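Local coordinates for protein transcriptional regulator, LuxR family (PDB 3MQQ) that probably regulates transcription by binding DNA, the part described here being its PAS domain, a small sensory-type module separate from the DNA-binding region, at residues E48-P52 against R78-R82; L31-R36 against T109-L113. One frame throughout, in Å; residues are numbered along the deposited sequence.

Contact 1. Residues E48-P52 against R78-R82. With EOH (ethanol), chain H.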
ATOM      1  N   GLU B  48       3.836 -19.122   4.184  1.00 22.87           N
ATOM      2  CA  GLU B  48       3.698 -20.336   3.332  1.00 24.82           C
ATOM      3  C   GLU B  48       2.239 -20.720   3.040  1.00 25.31           C
ATOM      4  O   GLU B  48       1.904 -21.214   1.946  1.00 26.03           O
ATOM      5  CB  GLU B  48       4.421 -21.515   4.022  1.00 25.13           C
ATOM      6  CG  GLU B  48       4.446 -22.888   3.294  1.00 30.49           C
ATOM      7  CD  GLU B  48       5.197 -23.970   4.103  1.00 38.24           C
ATOM      8  OE1 GLU B  48       5.454 -25.062   3.551  1.00 43.36           O
ATOM      9  OE2 GLU B  48       5.530 -23.741   5.300  1.00 40.78           O
ATOM     10  N   VAL B  49       1.369 -20.488   4.020  1.00 27.07           N
ATOM     11  CA  VAL B  49      -0.045 -20.888   3.892  1.00 28.45           C
ATOM     12  C   VAL B  49      -0.830 -20.038   2.875  1.00 27.64           C
ATOM     13  O   VAL B  49      -1.908 -20.422   2.446  1.00 28.24           O
ATOM     14  CB  VAL B  49      -0.769 -20.976   5.284  1.00 33.52           C
ATOM     15  CG1 VAL B  49      -0.082 -21.983   6.163  1.00 35.33           C
ATOM     16  CG2 VAL B  49      -0.875 -19.621   5.997  1.00 34.99           C
ATOM     17  N   LEU B  50      -0.271 -18.888   2.524  1.00 25.51           N
ATOM     18  CA  LEU B  50      -0.924 -17.934   1.647  1.00 25.60           C
ATOM     19  C   LEU B  50      -0.544 -18.248   0.211  1.00 22.87           C
ATOM     20  O   LEU B  50      -1.132 -17.723  -0.701  1.00 23.15           O
ATOM     21  CB  LEU B  50      -0.528 -16.495   1.987  1.00 26.91           C
ATOM     22  CG  LEU B  50      -0.708 -15.979   3.417  1.00 31.17           C
ATOM     23  CD1 LEU B  50      -0.082 -14.585   3.528  1.00 33.48           C
ATOM     24  CD2 LEU B  50      -2.163 -15.972   3.862  1.00 31.25           C
ATOM     25  N   TYR B  51       0.473 -19.091   0.020  1.00 21.78           N
ATOM     26  CA  TYR B  51       0.913 -19.485  -1.319  1.00 21.73           C
ATOM     27  C   TYR B  51       0.128 -20.689  -1.838  1.00 22.47           C
ATOM     28  O   TYR B  51      -0.420 -21.470  -1.046  1.00 23.60           O
ATOM     29  CB  TYR B  51       2.426 -19.793  -1.316  1.00 21.93           C
ATOM     30  CG  TYR B  51       3.309 -18.566  -1.252  1.00 22.98           C
ATOM     31  CD1 TYR B  51       3.716 -17.912  -2.426  1.00 24.91           C
ATOM     32  CD2 TYR B  51       3.706 -18.021  -0.018  1.00 23.49           C
ATOM     33  CE1 TYR B  51       4.531 -16.760  -2.395  1.00 25.89           C
ATOM     34  CE2 TYR B  51       4.521 -16.870   0.022  1.00 25.17           C
ATOM     35  CZ  TYR B  51       4.913 -16.242  -1.161  1.00 25.92           C
ATOM     36  OH  TYR B  51       5.700 -15.119  -1.113  1.00 29.28           O
ATOM     37  N   PRO B  52       0.083 -20.865  -3.169  1.00 22.86           N
ATOM     38  CA  PRO B  52      -0.648 -21.983  -3.753  1.00 25.14           C
ATOM     39  C   PRO B  52      -0.095 -23.311  -3.265  1.00 25.63           C
ATOM     40  O   PRO B  52      -0.829 -24.295  -3.175  1.00 27.73           O
ATOM     41  CB  PRO B  52      -0.387 -21.825  -5.246  1.00 25.84           C
ATOM     42  CG  PRO B  52      -0.169 -20.328  -5.417  1.00 25.89           C
ATOM     43  CD  PRO B  52       0.646 -19.975  -4.201  1.00 24.14           C
ATOM     44  N   ARG B  78       1.746 -11.925  -8.060  1.00 25.06           N
ATOM     45  CA  ARG B  78       1.755 -13.382  -8.086  1.00 25.20           C
ATOM     46  C   ARG B  78       0.426 -13.969  -7.723  1.00 22.52           C
ATOM     47  O   ARG B  78      -0.443 -13.299  -7.187  1.00 21.59           O
ATOM     48  CB  ARG B  78       2.833 -13.962  -7.171  1.00 28.01           C
ATOM     49  CG  ARG B  78       2.404 -14.130  -5.718  1.00 28.66           C
ATOM     50  CD  ARG B  78       2.336 -12.782  -5.012  1.00 31.64           C
ATOM     51  NE  ARG B  78       3.672 -12.270  -4.767  1.00 35.73           N
ATOM     52  CZ  ARG B  78       4.411 -12.565  -3.702  1.00 37.58           C
ATOM     53  NH1 ARG B  78       3.954 -13.375  -2.755  1.00 37.87           N
ATOM     54  NH2 ARG B  78       5.612 -12.055  -3.588  1.00 39.33           N
ATOM     55  N   ILE B  79       0.308 -15.270  -7.967  1.00 22.74           N
ATOM     56  CA  ILE B  79      -0.887 -15.988  -7.591  1.00 21.61           C
ATOM     57  C   ILE B  79      -0.743 -16.465  -6.142  1.00 22.17           C
ATOM     58  O   ILE B  79       0.290 -17.056  -5.772  1.00 24.86           O
ATOM     59  CB  ILE B  79      -1.104 -17.184  -8.541  1.00 22.62           C
ATOM     60  CG1 ILE B  79      -1.476 -16.645  -9.929  1.00 24.14           C
ATOM     61  CG2 ILE B  79      -2.161 -18.144  -7.980  1.00 24.61           C
ATOM     62  CD1 ILE B  79      -1.318 -17.661 -11.064  1.00 26.46           C
HETATM   63  N   MSE B  80      -1.758 -16.150  -5.337  1.00 21.96           N
HETATM   64  CA  MSE B  80      -1.832 -16.576  -3.955  1.00 23.66           C
HETATM   65  C   MSE B  80      -3.110 -17.365  -3.715  1.00 24.07           C
HETATM   66  O   MSE B  80      -3.913 -17.522  -4.629  1.00 24.33           O
HETATM   67  CB  MSE B  80      -1.723 -15.347  -3.027  1.00 24.79           C
HETATM   68  CG  MSE B  80      -0.424 -14.559  -3.295  1.00 27.76           C
HETATM   69 SE   MSE B  80       1.169 -15.526  -2.764  1.00 37.16          SE
HETATM   70  CE  MSE B  80       1.214 -15.014  -0.888  1.00 30.74           C
ATOM     71  N   LYS B  81      -3.258 -17.863  -2.494  1.00 25.06           N
ATOM     72  CA  LYS B  81      -4.333 -18.772  -2.109  1.00 26.63           C
ATOM     73  C   LYS B  81      -5.141 -18.256  -0.909  1.00 26.31           C
ATOM     74  O   LYS B  81      -4.617 -18.126   0.203  1.00 27.09           O
ATOM     75  CB  LYS B  81      -3.740 -20.151  -1.780  1.00 29.55           C
ATOM     76  CG  LYS B  81      -4.794 -21.237  -1.589  1.00 32.04           C
ATOM     77  CD  LYS B  81      -4.135 -22.595  -1.388  1.00 37.71           C
ATOM     78  CE  LYS B  81      -3.509 -22.688  -0.007  1.00 38.56           C
ATOM     79  NZ  LYS B  81      -4.438 -22.091   0.977  1.00 42.38           N
ATOM     80  N   ARG B  82      -6.437 -18.022  -1.118  1.00 26.36           N
ATOM     81  CA  ARG B  82      -7.338 -17.664  -0.013  1.00 28.63           C
ATOM     82  C   ARG B  82      -7.597 -18.862   0.905  1.00 31.79           C
ATOM     83  O   ARG B  82      -7.441 -20.010   0.490  1.00 33.33           O
ATOM     84  CB  ARG B  82      -8.671 -17.103  -0.548  1.00 27.61           C
ATOM     85  CG  ARG B  82      -8.534 -16.024  -1.619  1.00 27.87           C
ATOM     86  CD  ARG B  82      -9.894 -15.426  -1.991  1.00 25.80           C
ATOM     87  NE  ARG B  82      -9.931 -14.769  -3.299  1.00 25.31           N
ATOM     88  CZ  ARG B  82      -9.621 -13.492  -3.510  1.00 28.45           C
ATOM     89  NH1 ARG B  82      -9.211 -12.720  -2.492  1.00 28.11           N
ATOM     90  NH2 ARG B  82      -9.709 -12.989  -4.729  1.00 27.57           N
TER
HETATM   91  C1  EOH H 122       7.294 -13.640   1.781  1.00 28.04           C
HETATM   92  C2  EOH H 122       8.480 -13.961   2.644  1.00 25.07           C
HETATM   93  O   EOH H 122       6.924 -14.750   1.019  1.00 27.91           O
HETATM   94  O   HOH W   1      -4.456 -19.691   2.387  1.00 35.23           O
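In this PAS domain the short 3-10 turn ending in L50 and the loop residues Y51 and P52 pack on the edge strand 74-81 of the sheet, with Y51 laid against M80, a selenomethionine. The M80 chain bends twice, at chi2 (-68°) and chi3 (-85°), which carries its methyl CE over the centre of the Y51 ring, 3.8 Å from the centroid. SE sits over the same face, toward the CD1-CE1 side, in a Met-aromatic contact; CE also touches L50 CB. At the far end of the ring, R78 NH1 donates to Y51 OH over 3.0 Å, somewhat out of the guanidinium plane, while D76 holds R78 NE in a salt bridge. An ethanol, probably from the crystallisation liquor, lies beside Y51 OH, doubtfully close for a normal hydrogen bond; R22 NH1 also bonds this ethanol. The backbones are tied by K81 N to L50 O, 2.8 Å. Nearby, one water joins V49 O, K81 O and K81 NZ, backing a weak direct bond from K81 NZ to V49 O. P52 CG rests on I79 CG2 at 3.9 Å. The connection between helices 39-42 and 54-71 thus lies against the antiparallel sheet, as in the PAS fold, where helices and loops pack on one sheet.

Contact 2. Residues L31-R36 against T109-L113. With EOH (ethanol), chain I.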
ATOM      1  N   LEU B  31      -5.991  -7.404   5.106  1.00 21.19           N
ATOM      2  CA  LEU B  31      -5.296  -8.675   4.794  1.00 21.60           C
ATOM      3  C   LEU B  31      -6.209  -9.870   5.070  1.00 22.29           C
ATOM      4  O   LEU B  31      -6.306 -10.797   4.239  1.00 22.86           O
ATOM      5  CB  LEU B  31      -3.984  -8.818   5.568  1.00 21.84           C
ATOM      6  CG  LEU B  31      -3.258 -10.073   5.059  1.00 23.25           C
ATOM      7  CD1 LEU B  31      -2.543  -9.818   3.715  1.00 26.17           C
ATOM      8  CD2 LEU B  31      -2.314 -10.641   6.108  1.00 25.43           C
ATOM      9  N   ALA B  32      -6.879  -9.851   6.221  1.00 22.73           N
ATOM     10  CA  ALA B  32      -7.865 -10.871   6.599  1.00 25.79           C
ATOM     11  C   ALA B  32      -8.962 -10.995   5.534  1.00 26.89           C
ATOM     12  O   ALA B  32      -9.349 -12.107   5.161  1.00 29.18           O
ATOM     13  CB  ALA B  32      -8.471 -10.559   7.949  1.00 27.62           C
ATOM     14  N   ALA B  33      -9.443  -9.847   5.053  1.00 25.25           N
ATOM     15  CA  ALA B  33     -10.499  -9.809   4.045  1.00 27.29           C
ATOM     16  C   ALA B  33     -10.024 -10.487   2.771  1.00 26.53           C
ATOM     17  O   ALA B  33     -10.731 -11.347   2.229  1.00 29.29           O
ATOM     18  CB  ALA B  33     -10.971  -8.356   3.775  1.00 27.77           C
ATOM     19  N   ILE B  34      -8.811 -10.133   2.330  1.00 25.44           N
ATOM     20  CA  ILE B  34      -8.283 -10.675   1.081  1.00 25.09           C
ATOM     21  C   ILE B  34      -8.213 -12.197   1.168  1.00 24.77           C
ATOM     22  O   ILE B  34      -8.611 -12.911   0.228  1.00 26.50           O
ATOM     23  CB  ILE B  34      -6.884 -10.106   0.755  1.00 23.47           C
ATOM     24  CG1 ILE B  34      -6.949  -8.590   0.477  1.00 25.29           C
ATOM     25  CG2 ILE B  34      -6.247 -10.873  -0.409  1.00 24.18           C
ATOM     26  CD1 ILE B  34      -5.579  -7.887   0.515  1.00 23.62           C
ATOM     27  N   PHE B  35      -7.737 -12.692   2.309  1.00 24.87           N
ATOM     28  CA  PHE B  35      -7.532 -14.130   2.481  1.00 25.80           C
ATOM     29  C   PHE B  35      -8.720 -14.885   3.079  1.00 27.00           C
ATOM     30  O   PHE B  35      -8.620 -16.067   3.415  1.00 28.52           O
ATOM     31  CB  PHE B  35      -6.198 -14.398   3.192  1.00 25.77           C
ATOM     32  CG  PHE B  35      -5.021 -14.136   2.311  1.00 25.25           C
ATOM     33  CD1 PHE B  35      -4.596 -15.097   1.392  1.00 25.59           C
ATOM     34  CD2 PHE B  35      -4.392 -12.895   2.323  1.00 24.33           C
ATOM     35  CE1 PHE B  35      -3.519 -14.831   0.532  1.00 24.06           C
ATOM     36  CE2 PHE B  35      -3.315 -12.625   1.494  1.00 26.06           C
ATOM     37  CZ  PHE B  35      -2.891 -13.600   0.578  1.00 23.93           C
ATOM     38  N   ARG B  36      -9.849 -14.184   3.167  1.00 27.34           N
ATOM     39  CA  ARG B  36     -11.120 -14.745   3.635  1.00 27.88           C
ATOM     40  C   ARG B  36     -11.021 -15.479   4.964  1.00 29.31           C
ATOM     41  O   ARG B  36     -11.532 -16.605   5.103  1.00 30.79           O
ATOM     42  CB  ARG B  36     -11.729 -15.688   2.576  1.00 30.14           C
ATOM     43  CG  ARG B  36     -11.721 -15.164   1.156  1.00 30.45           C
ATOM     44  CD  ARG B  36     -12.652 -13.968   0.930  1.00 33.80           C
ATOM     45  NE  ARG B  36     -12.863 -13.680  -0.496  1.00 35.10           N
ATOM     46  CZ  ARG B  36     -12.441 -12.584  -1.128  1.00 33.41           C
ATOM     47  NH1 ARG B  36     -11.789 -11.628  -0.477  1.00 32.70           N
ATOM     48  NH2 ARG B  36     -12.703 -12.433  -2.419  1.00 34.60           N
ATOM     49  N   THR B 109       3.062  -5.526   1.805  1.00 18.39           N
ATOM     50  CA  THR B 109       1.733  -5.061   1.392  1.00 18.69           C
ATOM     51  C   THR B 109       1.145  -6.064   0.437  1.00 18.78           C
ATOM     52  O   THR B 109       1.869  -6.689  -0.314  1.00 20.10           O
ATOM     53  CB  THR B 109       1.729  -3.644   0.706  1.00 19.86           C
ATOM     54  OG1 THR B 109       2.271  -3.743  -0.619  1.00 20.97           O
ATOM     55  CG2 THR B 109       2.506  -2.589   1.488  1.00 19.56           C
ATOM     56  N   PHE B 110      -0.186  -6.180   0.446  1.00 19.19           N
ATOM     57  CA  PHE B 110      -0.890  -7.129  -0.423  1.00 19.74           C
ATOM     58  C   PHE B 110      -2.130  -6.429  -0.976  1.00 19.41           C
ATOM     59  O   PHE B 110      -2.846  -5.810  -0.222  1.00 20.84           O
ATOM     60  CB  PHE B 110      -1.373  -8.309   0.432  1.00 19.45           C
ATOM     61  CG  PHE B 110      -0.253  -9.107   1.028  1.00 19.74           C
ATOM     62  CD1 PHE B 110       0.134 -10.301   0.449  1.00 22.74           C
ATOM     63  CD2 PHE B 110       0.426  -8.648   2.152  1.00 18.93           C
ATOM     64  CE1 PHE B 110       1.218 -11.020   0.974  1.00 23.61           C
ATOM     65  CE2 PHE B 110       1.491  -9.385   2.683  1.00 23.60           C
ATOM     66  CZ  PHE B 110       1.874 -10.551   2.100  1.00 23.73           C
ATOM     67  N   GLU B 111      -2.380  -6.535  -2.279  1.00 19.59           N
ATOM     68  CA  GLU B 111      -3.570  -5.971  -2.815  1.00 20.43           C
ATOM     69  C   GLU B 111      -4.195  -6.974  -3.790  1.00 20.34           C
ATOM     70  O   GLU B 111      -3.521  -7.472  -4.660  1.00 20.85           O
ATOM     71  CB  GLU B 111      -3.243  -4.655  -3.533  1.00 19.52           C
ATOM     72  CG  GLU B 111      -4.453  -4.035  -4.187  1.00 22.44           C
ATOM     73  CD  GLU B 111      -4.123  -2.749  -4.881  1.00 26.28           C
ATOM     74  OE1 GLU B 111      -2.946  -2.554  -5.247  1.00 28.85           O
ATOM     75  OE2 GLU B 111      -5.039  -1.924  -5.064  1.00 28.69           O
ATOM     76  N   ASP B 112      -5.485  -7.280  -3.608  1.00 21.04           N
ATOM     77  CA  ASP B 112      -6.196  -8.222  -4.485  1.00 23.08           C
ATOM     78  C   ASP B 112      -6.396  -7.559  -5.833  1.00 24.20           C
ATOM     79  O   ASP B 112      -6.908  -6.413  -5.928  1.00 24.78           O
ATOM     80  CB  ASP B 112      -7.564  -8.577  -3.849  1.00 24.32           C
ATOM     81  CG  ASP B 112      -8.290  -9.742  -4.533  1.00 26.41           C
ATOM     82  OD1 ASP B 112      -7.942 -10.143  -5.650  1.00 27.38           O
ATOM     83  OD2 ASP B 112      -9.289 -10.202  -3.945  1.00 30.15           O
ATOM     84  N   LEU B 113      -5.998  -8.275  -6.887  1.00 23.45           N
ATOM     85  CA  LEU B 113      -6.145  -7.744  -8.236  1.00 26.23           C
ATOM     86  C   LEU B 113      -7.367  -8.306  -8.949  1.00 27.24           C
ATOM     87  O   LEU B 113      -7.490  -8.159 -10.157  1.00 29.41           O
ATOM     88  CB  LEU B 113      -4.874  -7.975  -9.051  1.00 27.13           C
ATOM     89  CG  LEU B 113      -3.584  -7.502  -8.363  1.00 27.95           C
ATOM     90  CD1 LEU B 113      -2.391  -7.923  -9.164  1.00 30.01           C
ATOM     91  CD2 LEU B 113      -3.580  -5.978  -8.126  1.00 27.68           C
TER
HETATM   92  C1  EOH I 123     -10.540  -8.528  -0.291  1.00 32.98           C
HETATM   93  C2  EOH I 123     -11.129  -7.134  -0.493  1.00 35.35           C
HETATM   94  O   EOH I 123     -10.369  -9.333  -1.457  1.00 33.17           O
HETATM   95  O   HOH W   2     -12.046 -10.471  -4.417  1.00 35.82           O
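The last turn of helix 29-34 passes beside strand 106-112 with the backbones well apart, 7.0 Å between the CA atoms of L31 and F110 and 6.4 Å between those of I34 and D112, and side chains bridge the gap. L31 extends its CD1 methyl obliquely onto the F110 ring, 3.6 Å from CD2 and equally near CG. One turn on, I34 points at the strand, and its CD1 reaches F110 O at 3.5 Å; CG1 lies anti to the carbonyl carbon (chi1 -65°) and chi2 is extended, which sends that methyl to the strand backbone. F35 adds a looser apolar touch, presenting CE2 to F110 CD1. V17 of the adjoining strand packs against both L31 and F110, continuing this apolar layer.

The helix ends in a Schellman motif, a common helix C-cap, with R36, at positive phi, in the C-prime position. The arginine chain, bent at chi2 (-68°), turns back until NH1 reaches A33 O. That oxygen also accepts R36 N, the two donors arriving from opposite faces of its carbonyl plane. NH1 also donates to the oxygen of an ethanol, 2.9 Å away and probably from the crystallisation liquor. R36 and D112 are oppositely charged but too far apart for a salt bridge; a water spans them, 2.9 Å from R36 NH2 and 2.8 Å from D112 OD2. S114 holds D112 at OD1. A short helix packed through apolar side chains on the central strand of an antiparallel sheet fits the PAS fold.

Overall arrangement
Both contacts set non-sheet elements against the five-stranded antiparallel sheet of the PAS domain, their centres 11 Å apart. Contact 2 uses the central strand 106-112, contact 1 the edge strand 74-81, with strand 87-96 between them. Along the chain, 31-36 comes first and 109-113 last, so the two segments of contact 1 fall within the span bracketed by contact 2. R82 joins the two sites directly: NH1 reaches I34 O at 2.8 Å, probably a hydrogen bond, and D112 OD2 in a salt bridge. F35 packs on L50 and M80, so the two contacts share side-chain packing. All four segments lie within the PAS domain and meet on one sheet.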